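Local coordinates for protein possible HxlR family transcriptional factor (Thermoplasma volcanium, PDB 3DF8) that probably binds DNA and regulates transcription as a winged helix-turn-helix protein of the HxlR family, at residues K26-L31 against S57-R62; I32-G37 against N94-L99. All coordinates share one frame; numbering follows the deposited sequence. Where two conformers were deposited one is given.

Interaction 1. Residues K26-L31 against S57-R62; sequences KKYTML and STILSR. With ACT (acetate ion), chain C.
The type II beta turn Lys26-Thr29, which leads into helix 29-36, rests on the N-terminal part of helix 57-69 through Tyr28 and Ile59. Tyr28 stands at the N-cap of helix 29-36 and takes a positive phi of 83°, a place in such turns more often held by glycine; Thr29 N closes the turn on Lys26 O at 3.1 Å. The methyl CG2 of Ile59 meets CD1 of the Tyr28 ring at 3.7 Å, coming in obliquely, the two side chains crossing at about a right angle. CG2 lies anti to the Ile59 backbone N, with CG1 beside that N (chi1 -62°), so the short branch is the one presented to the ring. On one ring face lies Lys27 CG, 3.4 Å above the plane and displaced toward the rim. Lys27 bends at its last torsion, 42°, and NZ donates a 2.7 Å hydrogen bond to acetate O, the ion probably coming from the crystallisation liquor. Lys26 NZ lies near the guanidinium plane of Arg62, at its edge; both are positively charged donors, so this is no hydrogen bond, and because Arg62 has two conformers the approach is doubtful. Lys27 O accepts a hydrogen bond from Arg63, tying the turn's backbone to the same helix. Packing of the turn that enters helix 29-36 against helix 57-69, the presumed recognition helix, is characteristic of a winged helix-turn-helix domain.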
ATOM      1  N   LYS A  26      -3.473  -6.613   1.155  1.00 31.77           N
ATOM      2  CA  LYS A  26      -3.286  -8.055   1.054  1.00 31.54           C
ATOM      3  C   LYS A  26      -2.154  -8.377   0.073  1.00 30.09           C
ATOM      4  O   LYS A  26      -1.989  -7.677  -0.951  1.00 30.18           O
ATOM      5  CB  LYS A  26      -4.579  -8.725   0.586  1.00 32.58           C
ATOM      6  CG  LYS A  26      -5.684  -8.695   1.608  1.00 32.14           C
ATOM      7  CD  LYS A  26      -6.886  -9.486   1.120  1.00 34.07           C
ATOM      8  CE  LYS A  26      -8.132  -9.050   1.889  1.00 33.53           C
ATOM      9  NZ  LYS A  26      -8.970 -10.217   2.329  1.00 32.24           N
ATOM     10  N   LYS A  27      -1.412  -9.444   0.384  1.00 29.46           N
ATOM     11  CA  LYS A  27      -0.253  -9.839  -0.394  1.00 28.20           C
ATOM     12  C   LYS A  27      -0.610  -9.863  -1.885  1.00 28.47           C
ATOM     13  O   LYS A  27      -1.633 -10.443  -2.263  1.00 27.82           O
ATOM     14  CB  LYS A  27       0.278 -11.207   0.060  1.00 28.29           C
ATOM     15  CG  LYS A  27       1.656 -11.466  -0.480  1.00 27.35           C
ATOM     16  CD  LYS A  27       2.297 -12.738   0.108  1.00 28.02           C
ATOM     17  CE  LYS A  27       3.690 -12.909  -0.479  1.00 32.06           C
ATOM     18  NZ  LYS A  27       4.397 -11.574  -0.535  1.00 36.20           N
ATOM     19  N   TYR A  28       0.236  -9.224  -2.709  1.00 28.32           N
ATOM     20  CA  TYR A  28       0.109  -9.201  -4.178  1.00 28.81           C
ATOM     21  C   TYR A  28      -0.842  -8.176  -4.785  1.00 28.80           C
ATOM     22  O   TYR A  28      -0.788  -7.938  -5.980  1.00 29.16           O
ATOM     23  CB  TYR A  28      -0.205 -10.592  -4.747  1.00 29.50           C
ATOM     24  CG  TYR A  28       0.842 -11.646  -4.418  1.00 28.58           C
ATOM     25  CD1 TYR A  28       0.526 -12.715  -3.579  1.00 28.14           C
ATOM     26  CD2 TYR A  28       2.131 -11.591  -4.976  1.00 29.00           C
ATOM     27  CE1 TYR A  28       1.469 -13.678  -3.289  1.00 26.00           C
ATOM     28  CE2 TYR A  28       3.068 -12.559  -4.685  1.00 29.83           C
ATOM     29  CZ  TYR A  28       2.730 -13.598  -3.846  1.00 28.24           C
ATOM     30  OH  TYR A  28       3.647 -14.582  -3.558  1.00 32.25           O
ATOM     31  N   THR A  29      -1.731  -7.590  -3.991  1.00 29.70           N
ATOM     32  CA  THR A  29      -2.805  -6.769  -4.611  1.00 28.91           C
ATOM     33  C   THR A  29      -2.223  -5.589  -5.351  1.00 28.79           C
ATOM     34  O   THR A  29      -2.620  -5.308  -6.488  1.00 29.77           O
ATOM     35  CB  THR A  29      -3.867  -6.324  -3.588  1.00 28.38           C
ATOM     36  OG1 THR A  29      -4.425  -7.485  -2.944  1.00 29.94           O
ATOM     37  CG2 THR A  29      -5.022  -5.525  -4.295  1.00 29.10           C
HETATM   38  N   MSE A  30      -1.258  -4.915  -4.725  1.00 28.10           N
HETATM   39  CA  MSE A  30      -0.646  -3.737  -5.369  1.00 29.83           C
HETATM   40  C   MSE A  30       0.125  -4.174  -6.608  1.00 30.09           C
HETATM   41  O   MSE A  30       0.119  -3.488  -7.650  1.00 30.64           O
HETATM   42  CB  MSE A  30       0.231  -2.954  -4.391  1.00 28.47           C
HETATM   43  CG  MSE A  30      -0.585  -2.247  -3.328  1.00 31.09           C
HETATM   44 SE   MSE A  30       0.533  -1.222  -2.085  0.70 33.89          SE
HETATM   45  CE  MSE A  30       0.650  -2.615  -0.696  1.00 34.51           C
ATOM     46  N   LEU A  31       0.767  -5.329  -6.521  1.00 29.49           N
ATOM     47  CA  LEU A  31       1.496  -5.855  -7.690  1.00 29.99           C
ATOM     48  C   LEU A  31       0.528  -6.233  -8.820  1.00 30.67           C
ATOM     49  O   LEU A  31       0.872  -6.025  -9.994  1.00 29.61           O
ATOM     50  CB  LEU A  31       2.339  -7.039  -7.306  1.00 28.61           C
ATOM     51  CG  LEU A  31       3.565  -6.713  -6.434  1.00 27.57           C
ATOM     52  CD1 LEU A  31       4.210  -8.046  -5.984  1.00 29.53           C
ATOM     53  CD2 LEU A  31       4.512  -5.738  -7.135  1.00 32.58           C
ATOM     54  N   SER A  57      -2.064 -19.570  -8.533  1.00 28.29           N
ATOM     55  CA  SER A  57      -3.315 -19.359  -9.271  1.00 29.38           C
ATOM     56  C   SER A  57      -4.444 -19.047  -8.298  1.00 29.47           C
ATOM     57  O   SER A  57      -5.270 -18.192  -8.572  1.00 30.03           O
ATOM     58  CB  SER A  57      -3.696 -20.578 -10.099  1.00 30.29           C
ATOM     59  OG  SER A  57      -2.761 -20.774 -11.133  1.00 32.01           O
ATOM     60  N   THR A  58      -4.492 -19.771  -7.179  1.00 29.45           N
ATOM     61  CA  THR A  58      -5.559 -19.564  -6.195  1.00 29.58           C
ATOM     62  C   THR A  58      -5.569 -18.122  -5.669  1.00 29.16           C
ATOM     63  O   THR A  58      -6.618 -17.494  -5.633  1.00 28.38           O
ATOM     64  CB  THR A  58      -5.525 -20.595  -5.035  1.00 30.87           C
ATOM     65  OG1 THR A  58      -5.821 -21.912  -5.542  1.00 30.95           O
ATOM     66  CG2 THR A  58      -6.559 -20.228  -3.933  1.00 31.28           C
ATOM     67  N   ILE A  59      -4.418 -17.626  -5.231  1.00 27.97           N
ATOM     68  CA  ILE A  59      -4.347 -16.259  -4.693  1.00 29.61           C
ATOM     69  C   ILE A  59      -4.658 -15.253  -5.797  1.00 29.82           C
ATOM     70  O   ILE A  59      -5.382 -14.264  -5.579  1.00 29.80           O
ATOM     71  CB  ILE A  59      -2.962 -15.972  -4.009  1.00 29.39           C
ATOM     72  CG1 ILE A  59      -2.776 -16.920  -2.807  1.00 32.81           C
ATOM     73  CG2 ILE A  59      -2.786 -14.432  -3.688  1.00 30.71           C
ATOM     74  CD1 ILE A  59      -3.826 -16.788  -1.748  1.00 36.38           C
ATOM     75  N   LEU A  60      -4.118 -15.481  -6.995  1.00 29.61           N
ATOM     76  CA  LEU A  60      -4.380 -14.537  -8.086  1.00 28.72           C
ATOM     77  C   LEU A  60      -5.869 -14.460  -8.395  1.00 29.13           C
ATOM     78  O   LEU A  60      -6.410 -13.365  -8.584  1.00 29.42           O
ATOM     79  CB  LEU A  60      -3.581 -14.850  -9.343  1.00 29.24           C
ATOM     80  CG  LEU A  60      -3.786 -13.929 -10.571  1.00 28.18           C
ATOM     81  CD1 LEU A  60      -3.509 -12.470 -10.272  1.00 29.10           C
ATOM     82  CD2 LEU A  60      -2.918 -14.402 -11.740  1.00 29.94           C
ATOM     83  N   SER A  61      -6.519 -15.607  -8.439  1.00 28.67           N
ATOM     84  CA  SER A  61      -7.951 -15.666  -8.763  1.00 27.98           C
ATOM     85  C   SER A  61      -8.767 -14.957  -7.657  1.00 28.84           C
ATOM     86  O   SER A  61      -9.709 -14.200  -7.950  1.00 30.15           O
ATOM     87  CB  SER A  61      -8.378 -17.137  -8.901  1.00 28.77           C
ATOM     88  OG  SER A  61      -9.765 -17.194  -9.163  1.00 30.82           O
ATOM     89  N   ARG A  62      -8.400 -15.193  -6.400  1.00 28.63           N
ATOM     90  CA  ARG A  62      -9.119 -14.618  -5.250  0.50 29.99           C
ATOM     91  C   ARG A  62      -8.966 -13.100  -5.245  1.00 29.34           C
ATOM     92  O   ARG A  62      -9.935 -12.370  -5.007  1.00 29.15           O
ATOM     93  CB  ARG A  62      -8.635 -15.212  -3.917  0.50 29.81           C
ATOM     94  CG  ARG A  62      -9.472 -14.771  -2.710  0.50 31.40           C
ATOM     95  CD  ARG A  62      -8.997 -15.352  -1.375  0.50 31.62           C
ATOM     96  NE  ARG A  62      -8.987 -14.323  -0.335  0.50 36.53           N
ATOM     97  CZ  ARG A  62      -8.879 -14.531   0.973  0.50 36.11           C
ATOM     98  NH1 ARG A  62      -8.794 -15.763   1.475  0.50 37.63           N
ATOM     99  NH2 ARG A  62      -8.863 -13.483   1.790  0.50 37.15           N
TER
HETATM  100  C   ACT C 110       3.912  -8.761  -1.323  1.00 56.93           C
HETATM  101  O   ACT C 110       4.275  -9.469  -2.296  1.00 56.76           O
HETATM  102  OXT ACT C 110       4.508  -8.982  -0.236  1.00 56.96           O
HETATM  103  CH3 ACT C 110       2.823  -7.736  -1.438  1.00 55.77           C

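Interaction 2. Residues I32-G37 against N94-L99; sequences IISVLG and NSLMPL
Rings, amides and charged planes take no part where Ile33 and Ser34 meet Leu96 and Met97, so the contact has neither faces nor edges and rests on rounded aliphatic groups, a hydroxyl and a selenium. Helices 32-36 and 94-99 cross at -107°, their axes 10.1 Å apart. The methyl CD2 of Leu96 touches two neighbours at once: Ile33 CG2 at 3.9 Å and Ser34 OG at the same separation. It gets there because CG of Leu96 is directed away from the backbone N (chi1 -154°), while the Ile33 side chain runs across it at about a right angle. Met97, built as selenomethionine, reaches in from the next position. Its chain folds at both chi2 and chi3, which carries SE to 3.8 Å from Ser34 OG, a van der Waals approach. An unbranched chain suits this place, since its two bends let SE come up against the small serine side chain. Ser34 OG is itself hydrogen-bonded to Met30 O one turn back in its own helix, so the hydroxyl is satisfied although buried among apolar atoms. The carbonyl of Ser34 adds a polar tie to helix 87-108 by accepting a hydrogen bond from Arg93. Leu5 of the second subunit packs on Ser34 and Tyr7 of the second subunit on Met97, which places the contact beside the dimer interface. Its chemistry is therefore that of a hydrophobic seam: shape and dispersion hold the two segments together, and the one hydroxyl at their meeting point spends its polarity within its own helix.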
ATOM      1  N   ILE A  32      -0.632  -6.812  -8.490  1.00 29.61           N
ATOM      2  CA  ILE A  32      -1.639  -7.152  -9.536  1.00 29.63           C
ATOM      3  C   ILE A  32      -2.099  -5.852 -10.242  1.00 29.77           C
ATOM      4  O   ILE A  32      -2.124  -5.773 -11.486  1.00 31.22           O
ATOM      5  CB  ILE A  32      -2.818  -7.917  -8.948  1.00 30.11           C
ATOM      6  CG1 ILE A  32      -2.345  -9.329  -8.508  1.00 28.44           C
ATOM      7  CG2 ILE A  32      -3.950  -7.996  -9.985  1.00 28.91           C
ATOM      8  CD1 ILE A  32      -3.293 -10.102  -7.504  1.00 31.16           C
ATOM      9  N   ILE A  33      -2.495  -4.852  -9.460  1.00 29.65           N
ATOM     10  CA  ILE A  33      -2.860  -3.543 -10.038  1.00 29.78           C
ATOM     11  C   ILE A  33      -1.755  -2.983 -10.917  1.00 30.83           C
ATOM     12  O   ILE A  33      -2.015  -2.489 -11.998  1.00 31.62           O
ATOM     13  CB  ILE A  33      -3.281  -2.525  -8.940  1.00 29.54           C
ATOM     14  CG1 ILE A  33      -4.557  -3.057  -8.241  1.00 30.49           C
ATOM     15  CG2 ILE A  33      -3.387  -1.066  -9.485  1.00 28.42           C
ATOM     16  CD1 ILE A  33      -4.951  -2.302  -6.940  1.00 31.56           C
ATOM     17  N   SER A  34      -0.515  -3.065 -10.434  1.00 30.02           N
ATOM     18  CA  SER A  34       0.623  -2.542 -11.205  1.00 29.45           C
ATOM     19  C   SER A  34       0.822  -3.285 -12.538  1.00 28.34           C
ATOM     20  O   SER A  34       0.998  -2.657 -13.620  1.00 29.92           O
ATOM     21  CB  SER A  34       1.869  -2.653 -10.343  1.00 29.54           C
ATOM     22  OG  SER A  34       1.690  -1.940  -9.117  1.00 33.14           O
ATOM     23  N   VAL A  35       0.801  -4.607 -12.504  1.00 29.48           N
ATOM     24  CA  VAL A  35       1.092  -5.339 -13.749  0.50 29.47           C
ATOM     25  C   VAL A  35      -0.063  -5.189 -14.745  1.00 29.83           C
ATOM     26  O   VAL A  35       0.160  -5.215 -15.940  1.00 29.45           O
ATOM     27  CB  VAL A  35       1.526  -6.827 -13.541  0.50 29.52           C
ATOM     28  CG1 VAL A  35       2.839  -6.903 -12.759  0.50 29.61           C
ATOM     29  CG2 VAL A  35       0.410  -7.677 -12.882  0.50 29.25           C
ATOM     30  N   LEU A  36      -1.297  -5.020 -14.245  1.00 29.61           N
ATOM     31  CA  LEU A  36      -2.448  -4.876 -15.161  1.00 31.83           C
ATOM     32  C   LEU A  36      -2.341  -3.622 -16.029  1.00 32.62           C
ATOM     33  O   LEU A  36      -2.975  -3.495 -17.107  1.00 33.33           O
ATOM     34  CB  LEU A  36      -3.776  -4.943 -14.388  1.00 31.76           C
ATOM     35  CG  LEU A  36      -4.308  -6.339 -14.090  1.00 34.33           C
ATOM     36  CD1 LEU A  36      -5.482  -6.308 -13.141  1.00 33.48           C
ATOM     37  CD2 LEU A  36      -4.666  -7.105 -15.390  1.00 33.15           C
ATOM     38  N   GLY A  37      -1.520  -2.688 -15.568  1.00 32.67           N
ATOM     39  CA  GLY A  37      -1.231  -1.466 -16.333  1.00 34.43           C
ATOM     40  C   GLY A  37       0.074  -1.475 -17.118  1.00 34.47           C
ATOM     41  O   GLY A  37       0.469  -0.438 -17.634  1.00 34.99           O
ATOM     42  N   ASN A  94      -2.146   4.874 -10.712  1.00 28.92           N
ATOM     43  CA  ASN A  94      -1.477   6.188 -10.862  1.00 29.99           C
ATOM     44  C   ASN A  94      -0.892   6.673  -9.518  1.00 32.12           C
ATOM     45  O   ASN A  94       0.232   7.159  -9.479  1.00 31.33           O
ATOM     46  CB  ASN A  94      -2.414   7.264 -11.445  1.00 30.37           C
ATOM     47  CG  ASN A  94      -2.666   7.073 -12.930  1.00 32.67           C
ATOM     48  OD1 ASN A  94      -1.946   6.325 -13.605  1.00 32.25           O
ATOM     49  ND2 ASN A  94      -3.712   7.731 -13.447  1.00 32.87           N
ATOM     50  N   SER A  95      -1.650   6.531  -8.433  1.00 32.21           N
ATOM     51  CA  SER A  95      -1.144   6.920  -7.109  0.50 33.67           C
ATOM     52  C   SER A  95      -0.180   5.914  -6.514  1.00 33.56           C
ATOM     53  O   SER A  95       0.624   6.256  -5.656  1.00 35.19           O
ATOM     54  CB  SER A  95      -2.283   7.199  -6.133  0.50 33.85           C
ATOM     55  OG  SER A  95      -3.239   8.041  -6.724  0.50 34.68           O
ATOM     56  N   LEU A  96      -0.236   4.669  -6.978  1.00 32.37           N
ATOM     57  CA  LEU A  96       0.616   3.631  -6.474  1.00 32.67           C
ATOM     58  C   LEU A  96       2.042   3.722  -6.971  1.00 30.83           C
ATOM     59  O   LEU A  96       2.960   3.417  -6.209  1.00 30.82           O
ATOM     60  CB  LEU A  96       0.034   2.274  -6.887  1.00 33.56           C
ATOM     61  CG  LEU A  96       0.251   0.975  -6.167  1.00 38.72           C
ATOM     62  CD1 LEU A  96       0.109   1.161  -4.622  1.00 35.81           C
ATOM     63  CD2 LEU A  96      -0.770  -0.075  -6.726  1.00 34.93           C
HETATM   64  N   MSE A  97       2.244   4.131  -8.233  1.00 30.72           N
HETATM   65  CA  MSE A  97       3.580   4.000  -8.849  1.00 30.72           C
HETATM   66  C   MSE A  97       4.684   4.787  -8.114  1.00 29.84           C
HETATM   67  O   MSE A  97       5.765   4.248  -7.928  1.00 30.74           O
HETATM   68  CB  MSE A  97       3.557   4.268 -10.356  1.00 31.52           C
HETATM   69  CG  MSE A  97       2.671   3.301 -11.161  1.00 34.65           C
HETATM   70 SE   MSE A  97       2.656   1.397 -10.584  0.70 44.93          SE
HETATM   71  CE  MSE A  97       4.426   0.992 -11.086  1.00 41.24           C
ATOM     72  N   PRO A  98       4.423   6.039  -7.683  1.00 29.05           N
ATOM     73  CA  PRO A  98       5.512   6.700  -6.940  1.00 29.62           C
ATOM     74  C   PRO A  98       5.897   5.997  -5.638  1.00 29.38           C
ATOM     75  O   PRO A  98       7.092   5.990  -5.255  1.00 28.71           O
ATOM     76  CB  PRO A  98       4.965   8.123  -6.707  1.00 27.95           C
ATOM     77  CG  PRO A  98       3.903   8.319  -7.799  1.00 29.52           C
ATOM     78  CD  PRO A  98       3.261   6.932  -7.850  1.00 28.86           C
ATOM     79  N   LEU A  99       4.921   5.363  -4.989  1.00 29.20           N
ATOM     80  CA  LEU A  99       5.163   4.608  -3.770  1.00 29.63           C
ATOM     81  C   LEU A  99       6.026   3.388  -4.090  1.00 28.97           C
ATOM     82  O   LEU A  99       7.057   3.162  -3.423  1.00 29.73           O
ATOM     83  CB  LEU A  99       3.851   4.174  -3.145  1.00 29.90           C
ATOM     84  CG  LEU A  99       4.007   3.331  -1.900  1.00 31.39           C
ATOM     85  CD1 LEU A  99       4.722   4.089  -0.739  1.00 30.66           C
ATOM     86  CD2 LEU A  99       2.634   2.857  -1.517  1.00 31.76           C
TER

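In the fold
The two contacts share helix 29-36: the turn leading into it serves interaction 1 and its later part interaction 2; their centres lie 14 Å apart. Along the chain the segments come in the order 26-31, 32-37, 57-62, 94-99, and helix 29-36 lies between helix 57-69 and the long C-terminal helix 87-108, packing on both. The contacts also meet directly: Met30 SE lies 3.5 Å from Leu96 CD1, and Leu60 CD1 is 3.6 Å from Ile32 CD1. Interaction 1 lies at the surface and interaction 2 is buried, yet both adjoin the second subunit. The shared helix links the probable DNA-reading helix with the dimer interface, consistent with a dimeric HxlR-type regulator.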